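PDB 6HPG: outer envelope protein 64, mitochondrial from Arabidopsis thaliana, which probably serves as a chaperone receptor for Hsp90-dependent protein targeting to mitochondria, represented here by its three-repeat TPR domain. Local coordinates for residues A[65-70]-A[74-79]; A[58-63]-A[81-86]; A[15-20]-A[47-52]; A[8-13]-A[40-45]; A[95-100]-A[111-116]. One frame throughout, in Å; residues are numbered along the deposited sequence.

Contact 1: residues A[65-70]-A[74-79]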
# COMPACT_ATOMS: atom_id res chain seq x y z
N LYS A 65 -8.76 3.24 -1.33
CA LYS A 65 -9.48 2.70 -2.50
C LYS A 65 -9.28 1.21 -2.65
O LYS A 65 -10.20 0.44 -3.06
CB LYS A 65 -9.02 3.37 -3.80
CG LYS A 65 -9.85 2.97 -5.02
CD LYS A 65 -10.93 4.00 -5.32
CE LYS A 65 -11.67 3.71 -6.63
NZ LYS A 65 -11.70 4.92 -7.50
N ALA A 66 -8.05 0.78 -2.35
CA ALA A 66 -7.72 -0.64 -2.38
C ALA A 66 -8.64 -1.43 -1.43
O ALA A 66 -9.06 -2.54 -1.74
CB ALA A 66 -6.25 -0.87 -2.02
N MET A 67 -8.95 -0.85 -0.28
CA MET A 67 -9.83 -1.55 0.68
C MET A 67 -11.30 -1.57 0.18
O MET A 67 -11.99 -2.51 0.47
CB MET A 67 -9.75 -0.90 2.04
CG MET A 67 -8.40 -0.97 2.71
SD MET A 67 -8.38 0.21 4.06
CE MET A 67 -6.63 0.24 4.47
N LEU A 68 -11.73 -0.56 -0.56
CA LEU A 68 -13.08 -0.55 -1.20
C LEU A 68 -13.24 -1.69 -2.19
O LEU A 68 -14.24 -2.39 -2.21
CB LEU A 68 -13.33 0.76 -1.94
CG LEU A 68 -13.32 2.11 -1.22
CD1 LEU A 68 -13.66 3.21 -2.22
CD2 LEU A 68 -14.30 2.13 -0.06
N ILE A 69 -12.21 -1.88 -3.00
CA ILE A 69 -12.16 -2.97 -3.95
C ILE A 69 -12.02 -4.31 -3.21
O ILE A 69 -12.70 -5.27 -3.54
CB ILE A 69 -11.02 -2.75 -4.98
CG1 ILE A 69 -11.33 -1.53 -5.86
CG2 ILE A 69 -10.84 -3.99 -5.86
CD1 ILE A 69 -10.13 -0.93 -6.59
N ASP A 70 -11.16 -4.37 -2.20
CA ASP A 70 -10.95 -5.61 -1.48
C ASP A 70 -10.55 -5.35 -0.04
O ASP A 70 -9.38 -5.06 0.30
CB ASP A 70 -9.90 -6.44 -2.19
CG ASP A 70 -9.54 -7.74 -1.47
OD1 ASP A 70 -10.34 -8.29 -0.69
OD2 ASP A 70 -8.42 -8.21 -1.73
N VAL A 74 -4.15 -7.09 2.84
CA VAL A 74 -3.37 -6.88 4.04
C VAL A 74 -2.47 -5.66 3.93
O VAL A 74 -2.37 -4.86 4.85
CB VAL A 74 -2.48 -8.09 4.38
CG1 VAL A 74 -1.61 -7.79 5.62
CG2 VAL A 74 -3.32 -9.33 4.61
N LYS A 75 -1.78 -5.58 2.81
CA LYS A 75 -0.85 -4.50 2.56
C LYS A 75 -1.47 -3.10 2.53
O LYS A 75 -0.82 -2.15 2.91
CB LYS A 75 0.00 -4.79 1.31
CG LYS A 75 0.99 -5.94 1.54
CD LYS A 75 2.09 -6.00 0.49
CE LYS A 75 2.79 -7.36 0.45
NZ LYS A 75 3.88 -7.46 -0.59
N ALA A 76 -2.75 -2.99 2.18
CA ALA A 76 -3.46 -1.73 2.25
C ALA A 76 -3.54 -1.15 3.67
O ALA A 76 -3.40 0.06 3.88
CB ALA A 76 -4.85 -1.87 1.59
N TYR A 77 -3.75 -2.04 4.66
CA TYR A 77 -3.76 -1.67 6.05
C TYR A 77 -2.36 -1.30 6.59
O TYR A 77 -2.18 -0.27 7.27
CB TYR A 77 -4.47 -2.75 6.90
CG TYR A 77 -5.88 -2.93 6.48
CD1 TYR A 77 -6.88 -1.98 6.81
CD2 TYR A 77 -6.24 -3.97 5.68
CE1 TYR A 77 -8.19 -2.11 6.35
CE2 TYR A 77 -7.54 -4.10 5.21
CZ TYR A 77 -8.51 -3.18 5.55
OH TYR A 77 -9.78 -3.38 5.06
N LEU A 78 -1.37 -2.16 6.29
CA LEU A 78 0.04 -1.91 6.65
C LEU A 78 0.54 -0.58 6.14
O LEU A 78 1.11 0.20 6.89
CB LEU A 78 0.92 -3.00 6.08
CG LEU A 78 0.67 -4.42 6.65
CD1 LEU A 78 1.69 -5.39 6.08
CD2 LEU A 78 0.79 -4.44 8.15
N ARG A 79 0.30 -0.32 4.85
CA ARG A 79 0.68 0.94 4.18
C ARG A 79 -0.10 2.19 4.62
O ARG A 79 0.53 3.25 4.84
CB ARG A 79 0.64 0.79 2.66
CG ARG A 79 1.78 -0.13 2.14
CD ARG A 79 1.73 -0.41 0.64
NE ARG A 79 2.82 -1.32 0.34
CZ ARG A 79 2.78 -2.34 -0.50
NH1 ARG A 79 1.71 -2.60 -1.24
NH2 ARG A 79 3.85 -3.09 -0.60

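Contact 2: residues A[58-63]-A[81-86]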
# COMPACT_ATOMS: atom_id res chain seq x y z
N GLN A 58 -1.62 10.85 -0.60
CA GLN A 58 -1.91 10.10 -1.82
C GLN A 58 -1.79 8.61 -1.54
O GLN A 58 -2.53 7.83 -2.11
CB GLN A 58 -0.99 10.53 -2.98
CG GLN A 58 -1.19 12.00 -3.37
CD GLN A 58 -0.24 12.41 -4.47
OE1 GLN A 58 0.85 12.96 -4.21
NE2 GLN A 58 -0.60 12.09 -5.68
N ALA A 59 -0.83 8.23 -0.70
CA ALA A 59 -0.70 6.81 -0.32
C ALA A 59 -1.97 6.33 0.41
O ALA A 59 -2.49 5.26 0.11
CB ALA A 59 0.54 6.58 0.54
N GLU A 60 -2.43 7.15 1.37
CA GLU A 60 -3.65 6.88 2.14
C GLU A 60 -4.85 6.72 1.25
O GLU A 60 -5.58 5.73 1.39
CB GLU A 60 -3.92 7.98 3.18
CG GLU A 60 -3.03 7.85 4.40
CD GLU A 60 -3.02 9.07 5.32
OE1 GLU A 60 -3.66 10.12 5.02
OE2 GLU A 60 -2.33 8.98 6.37
N GLN A 61 -5.06 7.67 0.34
CA GLN A 61 -6.24 7.61 -0.53
C GLN A 61 -6.19 6.33 -1.32
O GLN A 61 -7.17 5.63 -1.45
CB GLN A 61 -6.30 8.79 -1.49
CG GLN A 61 -6.66 10.08 -0.82
CD GLN A 61 -6.04 11.25 -1.52
OE1 GLN A 61 -6.10 11.36 -2.74
NE2 GLN A 61 -5.42 12.13 -0.76
N ASP A 62 -5.01 6.01 -1.83
CA ASP A 62 -4.84 4.75 -2.57
C ASP A 62 -5.06 3.48 -1.74
O ASP A 62 -5.58 2.51 -2.26
CB ASP A 62 -3.45 4.67 -3.22
CG ASP A 62 -3.37 5.35 -4.56
OD1 ASP A 62 -4.40 5.96 -5.04
OD2 ASP A 62 -2.24 5.30 -5.11
N CYS A 63 -4.54 3.42 -0.51
CA CYS A 63 -4.85 2.29 0.35
C CYS A 63 -6.31 2.26 0.67
O CYS A 63 -6.86 1.18 0.81
CB CYS A 63 -4.13 2.33 1.68
SG CYS A 63 -2.38 2.31 1.50
N GLY A 81 -1.54 2.45 7.49
CA GLY A 81 -0.94 2.53 8.82
C GLY A 81 0.36 3.29 8.89
O GLY A 81 0.54 4.14 9.77
N THR A 82 1.26 2.97 7.97
CA THR A 82 2.57 3.63 7.89
C THR A 82 2.43 5.11 7.58
O THR A 82 3.17 5.90 8.14
CB THR A 82 3.49 2.94 6.87
OG1 THR A 82 3.55 1.55 7.17
CG2 THR A 82 4.90 3.52 6.89
N ALA A 83 1.51 5.47 6.68
CA ALA A 83 1.37 6.86 6.23
C ALA A 83 0.79 7.66 7.39
O ALA A 83 1.19 8.81 7.63
CB ALA A 83 0.47 6.98 4.99
N ARG A 84 -0.16 7.06 8.09
CA ARG A 84 -0.71 7.67 9.26
C ARG A 84 0.32 7.87 10.37
O ARG A 84 0.41 8.96 10.91
CB ARG A 84 -1.88 6.86 9.77
CG ARG A 84 -3.10 7.10 8.92
CD ARG A 84 -4.13 6.06 9.23
NE ARG A 84 -5.36 6.37 8.53
CZ ARG A 84 -6.50 5.69 8.69
NH1 ARG A 84 -6.58 4.63 9.52
NH2 ARG A 84 -7.57 6.08 8.02
N GLU A 85 1.11 6.86 10.68
CA GLU A 85 2.15 7.01 11.71
C GLU A 85 3.16 8.11 11.32
O GLU A 85 3.67 8.83 12.20
CB GLU A 85 2.84 5.70 11.94
CG GLU A 85 3.93 5.79 12.97
CD GLU A 85 4.56 4.46 13.24
OE1 GLU A 85 5.34 4.38 14.23
OE2 GLU A 85 4.30 3.49 12.49
N SER A 86 3.44 8.22 10.02
CA SER A 86 4.28 9.28 9.46
C SER A 86 3.64 10.64 9.63
O SER A 86 4.34 11.62 9.88
CB SER A 86 4.56 9.05 7.99
OG SER A 86 5.41 7.94 7.81

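Contact 3: residues A[15-20]-A[47-52]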
# COMPACT_ATOMS: atom_id res chain seq x y z
N ALA A 15 8.81 -3.43 -11.77
CA ALA A 15 10.22 -3.34 -12.13
C ALA A 15 10.77 -1.96 -11.77
O ALA A 15 11.88 -1.87 -11.22
CB ALA A 15 10.44 -3.68 -13.61
N ALA A 16 10.02 -0.89 -12.05
CA ALA A 16 10.45 0.45 -11.69
C ALA A 16 10.63 0.59 -10.18
O ALA A 16 11.61 1.17 -9.69
CB ALA A 16 9.46 1.49 -12.22
N TYR A 17 9.65 0.06 -9.45
CA TYR A 17 9.68 0.09 -8.01
C TYR A 17 10.90 -0.67 -7.51
O TYR A 17 11.59 -0.16 -6.65
CB TYR A 17 8.39 -0.48 -7.38
CG TYR A 17 8.33 -0.39 -5.86
CD1 TYR A 17 8.87 -1.39 -5.06
CD2 TYR A 17 7.70 0.69 -5.23
CE1 TYR A 17 8.79 -1.32 -3.69
CE2 TYR A 17 7.64 0.78 -3.86
CZ TYR A 17 8.18 -0.23 -3.08
OH TYR A 17 8.11 -0.13 -1.71
N LYS A 18 11.13 -1.88 -8.03
CA LYS A 18 12.26 -2.66 -7.56
C LYS A 18 13.61 -1.97 -7.84
O LYS A 18 14.56 -2.15 -7.10
CB LYS A 18 12.25 -4.07 -8.17
CG LYS A 18 11.13 -4.92 -7.60
CD LYS A 18 10.92 -6.16 -8.44
CE LYS A 18 9.57 -6.76 -8.14
NZ LYS A 18 9.43 -8.03 -8.89
N GLY A 19 13.69 -1.19 -8.90
CA GLY A 19 14.90 -0.38 -9.18
C GLY A 19 14.92 0.98 -8.53
O GLY A 19 15.70 1.82 -8.93
N LYS A 20 14.05 1.24 -7.56
CA LYS A 20 13.90 2.58 -6.93
C LYS A 20 13.49 3.74 -7.84
O LYS A 20 13.70 4.89 -7.49
CB LYS A 20 15.15 2.98 -6.14
CG LYS A 20 15.89 1.85 -5.47
CD LYS A 20 15.01 1.10 -4.49
CE LYS A 20 15.81 -0.03 -3.86
NZ LYS A 20 14.92 -1.10 -3.35
N ALA A 47 0.29 3.04 -3.77
CA ALA A 47 0.57 3.51 -2.42
C ALA A 47 2.01 3.31 -1.99
O ALA A 47 2.61 4.21 -1.38
CB ALA A 47 -0.32 2.84 -1.40
N ALA A 48 2.53 2.11 -2.21
CA ALA A 48 3.93 1.82 -1.85
C ALA A 48 4.87 2.79 -2.54
O ALA A 48 5.77 3.31 -1.93
CB ALA A 48 4.28 0.39 -2.25
N ALA A 49 4.69 3.02 -3.85
CA ALA A 49 5.56 4.02 -4.55
C ALA A 49 5.42 5.42 -3.94
O ALA A 49 6.44 6.10 -3.72
CB ALA A 49 5.29 4.06 -6.04
N PHE A 50 4.20 5.80 -3.54
CA PHE A 50 3.96 7.10 -2.90
C PHE A 50 4.60 7.25 -1.52
O PHE A 50 5.15 8.32 -1.19
CB PHE A 50 2.46 7.42 -2.80
CG PHE A 50 1.83 7.98 -4.06
CD1 PHE A 50 2.47 8.95 -4.86
CD2 PHE A 50 0.55 7.57 -4.43
CE1 PHE A 50 1.84 9.47 -5.97
CE2 PHE A 50 -0.07 8.06 -5.58
CZ PHE A 50 0.57 9.01 -6.34
N LEU A 51 4.52 6.20 -0.71
CA LEU A 51 5.22 6.18 0.56
C LEU A 51 6.72 6.51 0.41
O LEU A 51 7.29 7.26 1.17
CB LEU A 51 5.10 4.80 1.18
CG LEU A 51 3.77 4.48 1.85
CD1 LEU A 51 3.87 3.15 2.58
CD2 LEU A 51 3.40 5.56 2.83
N GLU A 52 7.33 5.95 -0.60
CA GLU A 52 8.76 6.17 -0.78
C GLU A 52 9.10 7.62 -1.17
O GLU A 52 10.21 8.06 -0.96
CB GLU A 52 9.24 5.19 -1.81
CG GLU A 52 9.12 3.73 -1.35
CD GLU A 52 10.34 3.24 -0.56
OE1 GLU A 52 11.25 4.06 -0.31
OE2 GLU A 52 10.39 2.03 -0.24
O HOH W 1 7.01 1.69 0.04
O HOH W 2 11.09 -0.76 -1.37

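Contact 4: residues A[8-13]-A[40-45]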
# COMPACT_ATOMS: atom_id res chain seq x y z
N VAL A 8 0.38 -5.63 -17.77
CA VAL A 8 1.70 -5.27 -18.30
C VAL A 8 2.22 -4.01 -17.65
O VAL A 8 3.37 -3.99 -17.14
CB VAL A 8 1.71 -5.23 -19.86
CG1 VAL A 8 3.00 -4.62 -20.43
CG2 VAL A 8 1.51 -6.66 -20.39
N MET A 9 1.36 -2.99 -17.55
CA MET A 9 1.73 -1.75 -16.89
C MET A 9 2.04 -2.01 -15.39
O MET A 9 3.03 -1.49 -14.86
CB MET A 9 0.59 -0.77 -17.03
CG MET A 9 0.29 -0.37 -18.48
SD MET A 9 1.69 0.55 -19.12
CE MET A 9 2.63 -0.62 -20.03
N LYS A 10 1.22 -2.84 -14.73
CA LYS A 10 1.53 -3.19 -13.38
C LYS A 10 2.91 -3.79 -13.27
O LYS A 10 3.72 -3.34 -12.43
CB LYS A 10 0.47 -4.11 -12.76
CG LYS A 10 0.75 -4.38 -11.27
CD LYS A 10 0.31 -5.74 -10.82
CE LYS A 10 1.22 -6.82 -11.38
NZ LYS A 10 0.88 -8.13 -10.72
N GLU A 11 3.21 -4.75 -14.13
CA GLU A 11 4.52 -5.41 -14.07
C GLU A 11 5.69 -4.43 -14.32
O GLU A 11 6.72 -4.55 -13.68
CB GLU A 11 4.56 -6.63 -15.01
CG GLU A 11 3.53 -7.69 -14.57
CD GLU A 11 3.30 -8.81 -15.57
OE1 GLU A 11 3.88 -8.79 -16.68
OE2 GLU A 11 2.52 -9.74 -15.23
N LYS A 12 5.48 -3.43 -15.17
CA LYS A 12 6.51 -2.40 -15.47
C LYS A 12 6.69 -1.51 -14.26
O LYS A 12 7.81 -1.12 -13.88
CB LYS A 12 6.08 -1.55 -16.69
CG LYS A 12 6.80 -1.81 -18.02
CD LYS A 12 6.52 -3.14 -18.69
CE LYS A 12 6.76 -3.06 -20.19
NZ LYS A 12 5.74 -2.26 -20.97
N GLY A 13 5.58 -1.20 -13.61
CA GLY A 13 5.62 -0.50 -12.32
C GLY A 13 6.45 -1.25 -11.28
O GLY A 13 7.23 -0.62 -10.55
N ALA A 40 -7.38 -4.05 -6.73
CA ALA A 40 -6.91 -3.51 -5.46
C ALA A 40 -5.39 -3.45 -5.41
O ALA A 40 -4.83 -2.50 -4.84
CB ALA A 40 -7.43 -4.33 -4.31
N THR A 41 -4.73 -4.49 -5.93
CA THR A 41 -3.25 -4.57 -5.96
C THR A 41 -2.60 -3.39 -6.75
O THR A 41 -1.54 -2.89 -6.39
CB THR A 41 -2.87 -5.96 -6.52
OG1 THR A 41 -3.48 -6.94 -5.69
CG2 THR A 41 -1.37 -6.20 -6.52
N TYR A 42 -3.28 -2.89 -7.78
CA TYR A 42 -2.68 -1.79 -8.58
C TYR A 42 -2.59 -0.52 -7.75
O TYR A 42 -1.54 0.12 -7.71
CB TYR A 42 -3.54 -1.47 -9.81
CG TYR A 42 -3.63 -2.49 -10.91
CD1 TYR A 42 -3.15 -3.78 -10.77
CD2 TYR A 42 -4.31 -2.16 -12.09
CE1 TYR A 42 -3.29 -4.67 -11.77
CE2 TYR A 42 -4.42 -3.05 -13.13
CZ TYR A 42 -3.95 -4.32 -12.96
OH TYR A 42 -4.09 -5.24 -13.97
N TYR A 43 -3.69 -0.22 -7.05
CA TYR A 43 -3.74 0.85 -6.05
C TYR A 43 -2.77 0.65 -4.84
O TYR A 43 -2.11 1.60 -4.40
CB TYR A 43 -5.19 1.05 -5.53
CG TYR A 43 -6.14 1.84 -6.47
CD1 TYR A 43 -6.18 3.21 -6.43
CD2 TYR A 43 -7.01 1.18 -7.32
CE1 TYR A 43 -7.05 3.96 -7.26
CE2 TYR A 43 -7.90 1.91 -8.17
CZ TYR A 43 -7.90 3.30 -8.12
OH TYR A 43 -8.73 4.03 -8.92
N CYS A 44 -2.72 -0.56 -4.30
CA CYS A 44 -1.85 -0.85 -3.16
C CYS A 44 -0.39 -0.70 -3.51
O CYS A 44 0.40 -0.20 -2.71
CB CYS A 44 -2.06 -2.26 -2.68
SG CYS A 44 -1.73 -2.37 -0.90
N ASN A 45 -0.02 -1.18 -4.70
CA ASN A 45 1.31 -0.97 -5.21
C ASN A 45 1.58 0.54 -5.39
O ASN A 45 2.66 1.02 -5.05
CB ASN A 45 1.53 -1.72 -6.53
CG ASN A 45 1.65 -3.22 -6.34
OD1 ASN A 45 1.70 -3.73 -5.21
ND2 ASN A 45 1.70 -3.93 -7.44

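Contact 5: residues A[95-100]-A[111-116]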
# COMPACT_ATOMS: atom_id res chain seq x y z
N ALA A 95 -5.25 1.46 14.59
CA ALA A 95 -6.41 0.78 14.08
C ALA A 95 -6.08 -0.06 12.83
O ALA A 95 -6.52 -1.24 12.71
CB ALA A 95 -7.50 1.78 13.79
N ASP A 96 -5.29 0.53 11.92
CA ASP A 96 -4.93 -0.15 10.70
C ASP A 96 -3.93 -1.26 10.98
O ASP A 96 -4.09 -2.36 10.44
CB ASP A 96 -4.31 0.80 9.68
CG ASP A 96 -5.29 1.73 9.04
OD1 ASP A 96 -6.52 1.48 8.98
OD2 ASP A 96 -4.76 2.73 8.52
N PHE A 97 -2.94 -1.02 11.83
CA PHE A 97 -1.99 -2.08 12.12
C PHE A 97 -2.75 -3.23 12.87
O PHE A 97 -2.41 -4.40 12.72
CB PHE A 97 -0.74 -1.58 12.87
CG PHE A 97 0.27 -0.83 12.00
CD1 PHE A 97 0.94 -1.47 10.95
CD2 PHE A 97 0.60 0.52 12.26
CE1 PHE A 97 1.86 -0.77 10.16
CE2 PHE A 97 1.52 1.21 11.47
CZ PHE A 97 2.15 0.57 10.42
N ARG A 98 -3.79 -2.90 13.64
CA ARG A 98 -4.56 -3.93 14.38
C ARG A 98 -5.38 -4.74 13.43
O ARG A 98 -5.44 -5.97 13.55
CB ARG A 98 -5.37 -3.33 15.50
CG ARG A 98 -4.51 -3.11 16.76
CD ARG A 98 -5.22 -2.22 17.75
NE ARG A 98 -4.44 -2.00 18.97
CZ ARG A 98 -4.65 -1.00 19.83
NH1 ARG A 98 -5.62 -0.11 19.65
NH2 ARG A 98 -3.89 -0.91 20.93
N HIS A 99 -5.99 -4.07 12.44
CA HIS A 99 -6.78 -4.78 11.47
C HIS A 99 -5.98 -5.70 10.53
O HIS A 99 -6.49 -6.76 10.13
CB HIS A 99 -7.64 -3.84 10.63
CG HIS A 99 -8.78 -4.55 10.00
ND1 HIS A 99 -9.82 -5.08 10.75
CD2 HIS A 99 -9.03 -4.89 8.72
CE1 HIS A 99 -10.69 -5.67 9.95
NE2 HIS A 99 -10.23 -5.57 8.71
N ALA A 100 -4.77 -5.30 10.18
CA ALA A 100 -3.90 -6.15 9.40
C ALA A 100 -3.66 -7.47 10.11
O ALA A 100 -3.51 -8.51 9.45
CB ALA A 100 -2.56 -5.48 9.15
N LYS A 111 3.04 -6.22 14.02
CA LYS A 111 3.46 -6.44 15.44
C LYS A 111 4.58 -5.50 15.90
O LYS A 111 4.51 -4.98 16.99
CB LYS A 111 3.85 -7.90 15.68
CG LYS A 111 2.65 -8.81 15.62
CD LYS A 111 2.92 -10.23 16.13
CE LYS A 111 3.18 -11.21 15.00
NZ LYS A 111 2.91 -12.60 15.47
N VAL A 112 5.60 -5.29 15.06
CA VAL A 112 6.66 -4.32 15.34
C VAL A 112 6.02 -2.94 15.49
O VAL A 112 6.31 -2.25 16.46
CB VAL A 112 7.78 -4.31 14.24
CG1 VAL A 112 8.73 -3.11 14.36
CG2 VAL A 112 8.59 -5.59 14.28
N ALA A 113 5.12 -2.58 14.57
CA ALA A 113 4.46 -1.28 14.61
C ALA A 113 3.61 -1.05 15.87
O ALA A 113 3.60 0.05 16.39
CB ALA A 113 3.56 -1.07 13.39
N GLU A 114 2.87 -2.07 16.31
CA GLU A 114 2.04 -1.98 17.51
C GLU A 114 2.88 -1.63 18.74
O GLU A 114 2.53 -0.71 19.48
CB GLU A 114 1.30 -3.30 17.77
CG GLU A 114 0.04 -3.51 16.93
CD GLU A 114 -0.75 -4.72 17.40
OE1 GLU A 114 -0.12 -5.69 17.91
OE2 GLU A 114 -2.00 -4.69 17.27
N LYS A 115 3.99 -2.33 18.90
CA LYS A 115 4.97 -2.11 19.99
C LYS A 115 5.57 -0.68 20.01
O LYS A 115 5.64 -0.04 21.05
CB LYS A 115 6.08 -3.14 19.82
CG LYS A 115 7.15 -3.21 20.90
CD LYS A 115 7.81 -4.57 20.79
CE LYS A 115 9.29 -4.55 21.09
NZ LYS A 115 9.54 -4.62 22.55
N ARG A 116 5.97 -0.19 18.85
CA ARG A 116 6.46 1.18 18.69
C ARG A 116 5.33 2.20 18.97
O ARG A 116 5.53 3.21 19.65
CB ARG A 116 7.07 1.34 17.30
CG ARG A 116 7.67 2.68 16.96
CD ARG A 116 8.27 2.69 15.56
NE ARG A 116 7.24 2.47 14.54
CZ ARG A 116 7.09 1.37 13.80
NH1 ARG A 116 7.94 0.34 13.89
NH2 ARG A 116 6.06 1.29 12.97

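Contact 1: residues A[65-70]-A[74-79]
The seam between TPR 2 and TPR 3 is packed here by Ala66 and Met67 of helix 56-69 against Ala76 and Tyr77 of helix 74-86. The two short helix segments run nearly antiparallel, at 155°, with their axes 9.2 Å apart. Small residues allow this spacing. Ala66 CB faces Ala76 CB at 4.0 Å, at the pair where the two backbones come nearest. Met67 packs beside this pair. Its CG rests on Ala76 CB at 3.8 Å. The chain then runs on extended, chi2 164°, and carries the sulfur and the methyl across the Tyr77 ring. CE lies over one face of the ring, and SD sits 4.0 Å from the ring centroid in an oblique Met-aromatic contact. The same methyl also touches the backbone: Met67 CE is 3.3 Å from Ala76 O. The phenol crosses Met67 obliquely, and Tyr77 OH comes 3.6 Å from Met67 CG. The hydroxyl is hydrogen-bonded to Lys71 O in the turn that joins the helices. His99 meets the Tyr77 ring edge-to-face. An alanine in place of Tyr77 is likely to leave the Met67 thioether without its aromatic surface and Lys71 O without its phenol partner. On another side of helix 74-86, Lys75 and Arg79 bind a peptide held in the groove, consistent with the carboxylate clamp of Hsp90-binding TPR domains. The contact itself is apolar and buried. The repeats are held together here by dispersion and close fit, while the one polar group of the aromatic residue is satisfied by the adjoining turn.

Contact 2: residues A[58-63]-A[81-86]
Glu60 of helix 56-69 lies against Ala83 and Arg84 of helix 74-86, where TPR 2 packs on TPR 3 in the antiparallel manner of the TPR superhelix. The segment axes pass 9.1 Å apart at 149°. The contact is set by two long side chains with much the same conformation. Glu60 has CG opposite its carbonyl carbon, chi1 -77°, and runs on extended to the carboxylate. Its aliphatic part lies on the neighbouring alanine, with Glu60 CG 3.7 Å from Ala83 CB. Arg84 has the same first torsion and stays extended from CG to NE. The two chains slant across each other, and the carboxylate and guanidinium planes are 69° apart. They do not pair. Glu60 OE2 is 4.5 Å from Arg84 NE, beyond a salt bridge, although the opposite charges probably still attract. Each charged end has its own mate. Glu60 OE2 forms a salt bridge with Arg89. Arg84 NH1 forms one with Asp96 and also donates to Glu92 O, which ties helix 74-86 to helix 90-103. A leucine in place of Glu60 would probably leave the Arg89 guanidinium without its carboxylate partner. Deeper in the interface the residues are small. Ala59 CB comes within 4.5 Å of Ala83 CB, so the Ala83 methyl meets both Ala59 and the Glu60 methylene. Of the Arg84 side chain, the carboxylate touches the methylene: Glu60 OE2 lies 3.3 Å from Arg84 CG.

Contact 3: residues A[15-20]-A[47-52]
Tyr17 brings its ring up to the backbone and methyls of Ala48 and Ala49. Tyr17 CE2 is 3.7 Å from Ala48 CB, and Tyr17 CD2 is 4.2 Å from Ala49 CB. Ala48 O and Ala49 CA lie at the ring edge, in its plane. A chi1 of -176° sets CG opposite the backbone N and carries the ring to helix 40-52. Beyond the ring, two waters join the phenol to Glu52. Water 1 is 2.8 Å from Tyr17 OH and donates to Ala48 O, also at 2.8 Å, with a weak bond to Glu52 OE2. Water 2 donates to Glu52 OE2 at 3.1 Å and has a weak bond to Tyr17 OH. The Glu52 chain bends at chi2, -87°, which brings OE2 to the two waters on the phenol side. Its carboxylate stands 74° from the ring plane. This is the packing of the first helix of TPR 1 on the first helix of TPR 2, on the concave side of the array. The bound peptide touches Tyr17, Ala48 and Glu52, and its backbone makes a weak hydrogen bond with Tyr17 OH. Trp22 meets the Tyr17 ring edge-to-face, and Tyr29 of helix 22-35 packs on it too. Just after Tyr17 the helix closes in a Schellman motif. Lys20, with positive phi, is its C-prime residue, and Lys20 N bonds to Tyr17 O at 3.0 Å.

Contact 4: residues A[8-13]-A[40-45]
Lys10 of helix 2-18 sets its aliphatic chain against the Tyr42 ring and the Asn45 amide of helix 40-52. The lysine and the tyrosine cross at about a right angle. Lys10 CD is 3.9 Å from Tyr42 CE1, and Lys10 CB is also 3.9 Å from Tyr42 CE1, so two methylenes touch the same ring carbon. CD approaches the ring obliquely. Asn45 is met at a slant, with Lys10 CG 4.0 Å from Asn45 ND2. The lysine starts from helix 2-18 with CG opposite the backbone N, chi1 -175°, which points it toward helix 40-52. Bends at chi2 and chi3 (72°) then turn CE and the ammonium away from the ring once CD has touched it. The ends of the three side chains are held from outside these segments. Lys10 NZ forms a salt bridge with Glu7, one turn back on its own helix, and is also hydrogen-bonded to the backbone of the bound peptide. Tyr42 OH is hydrogen-bonded to Ser6. Asn45 ND2 donates to the peptide backbone as well. The contact joins TPR 1 to TPR 2 in the groove of the TPR array. Lys10 and Asn45 are probably the first-repeat lysine and second-repeat asparagine of the carboxylate clamp known from Hsp90-binding relatives. Between the helices only the lysine's methylenes touch the tyrosine ring and the Asn45 amide, with no direct polar bond. The polar ends are directed elsewhere, NZ to Glu7 and the peptide and Asn45 ND2 to the peptide, and Glu7 probably helps to steady the lysine's charge there.

Contact 5: residues A[95-100]-A[111-116]
The Phe97 ring carries the Ala113 methyl on one face. Ala113 CB stands 3.3 Å from the ring centroid and only 3° off the normal, a centred CH-pi contact. All six ring carbons are at similar range, and the nearest, Phe97 CD2, is 3.5 Å from Ala113 CB. The guanidinium and carboxylate meet differently. Glu114 OE2 lies at the edge of the Arg98 guanidinium, near its plane, yet the two planes are 74° apart. Arg98 NE is 4.0 Å from Glu114 OE2, so the opposite charges attract at most from beyond salt-bridge range. The carboxylate instead meets the arginine's methylene, in a tight approach of 3.0 Å between Glu114 OE2 and Arg98 CG. Arg98 stays extended from CG to NE and crosses Glu114 at about a right angle. Phe97 and Ala113 are buried, whereas the charged pair lies at the outer border. Helix 108-118 packs here on the second helix of TPR 3, as the C-terminal capping helix does in many TPR domains. From helix 74-86, Thr82 and Glu85 also touch Phe97, and Glu85 forms a salt bridge with Arg116 of helix 108-118.

Contacts 1 and 2 hold the same two helices, 56-69 and 74-86, with their centres 10 Å apart. Contact 1 is fully buried and apolar. Contact 2 is partly buried and brings in charged chains whose salt bridges lead to other parts of TPR 3. Contacts 3 and 4 likewise share helices 2-18 and 40-52. Both are buried yet face the peptide. Contact 3 adds waters, whereas contact 4 touches through methylenes and sends its polar ends to Glu7, Ser6 and the peptide. Arg79 links contact 1 to both, through Ala48 and Cys44 O. Contact 5 lies about 25 Å from contact 4, centre to centre. It closes the C-terminal end, with an aromatic core and a charged edge.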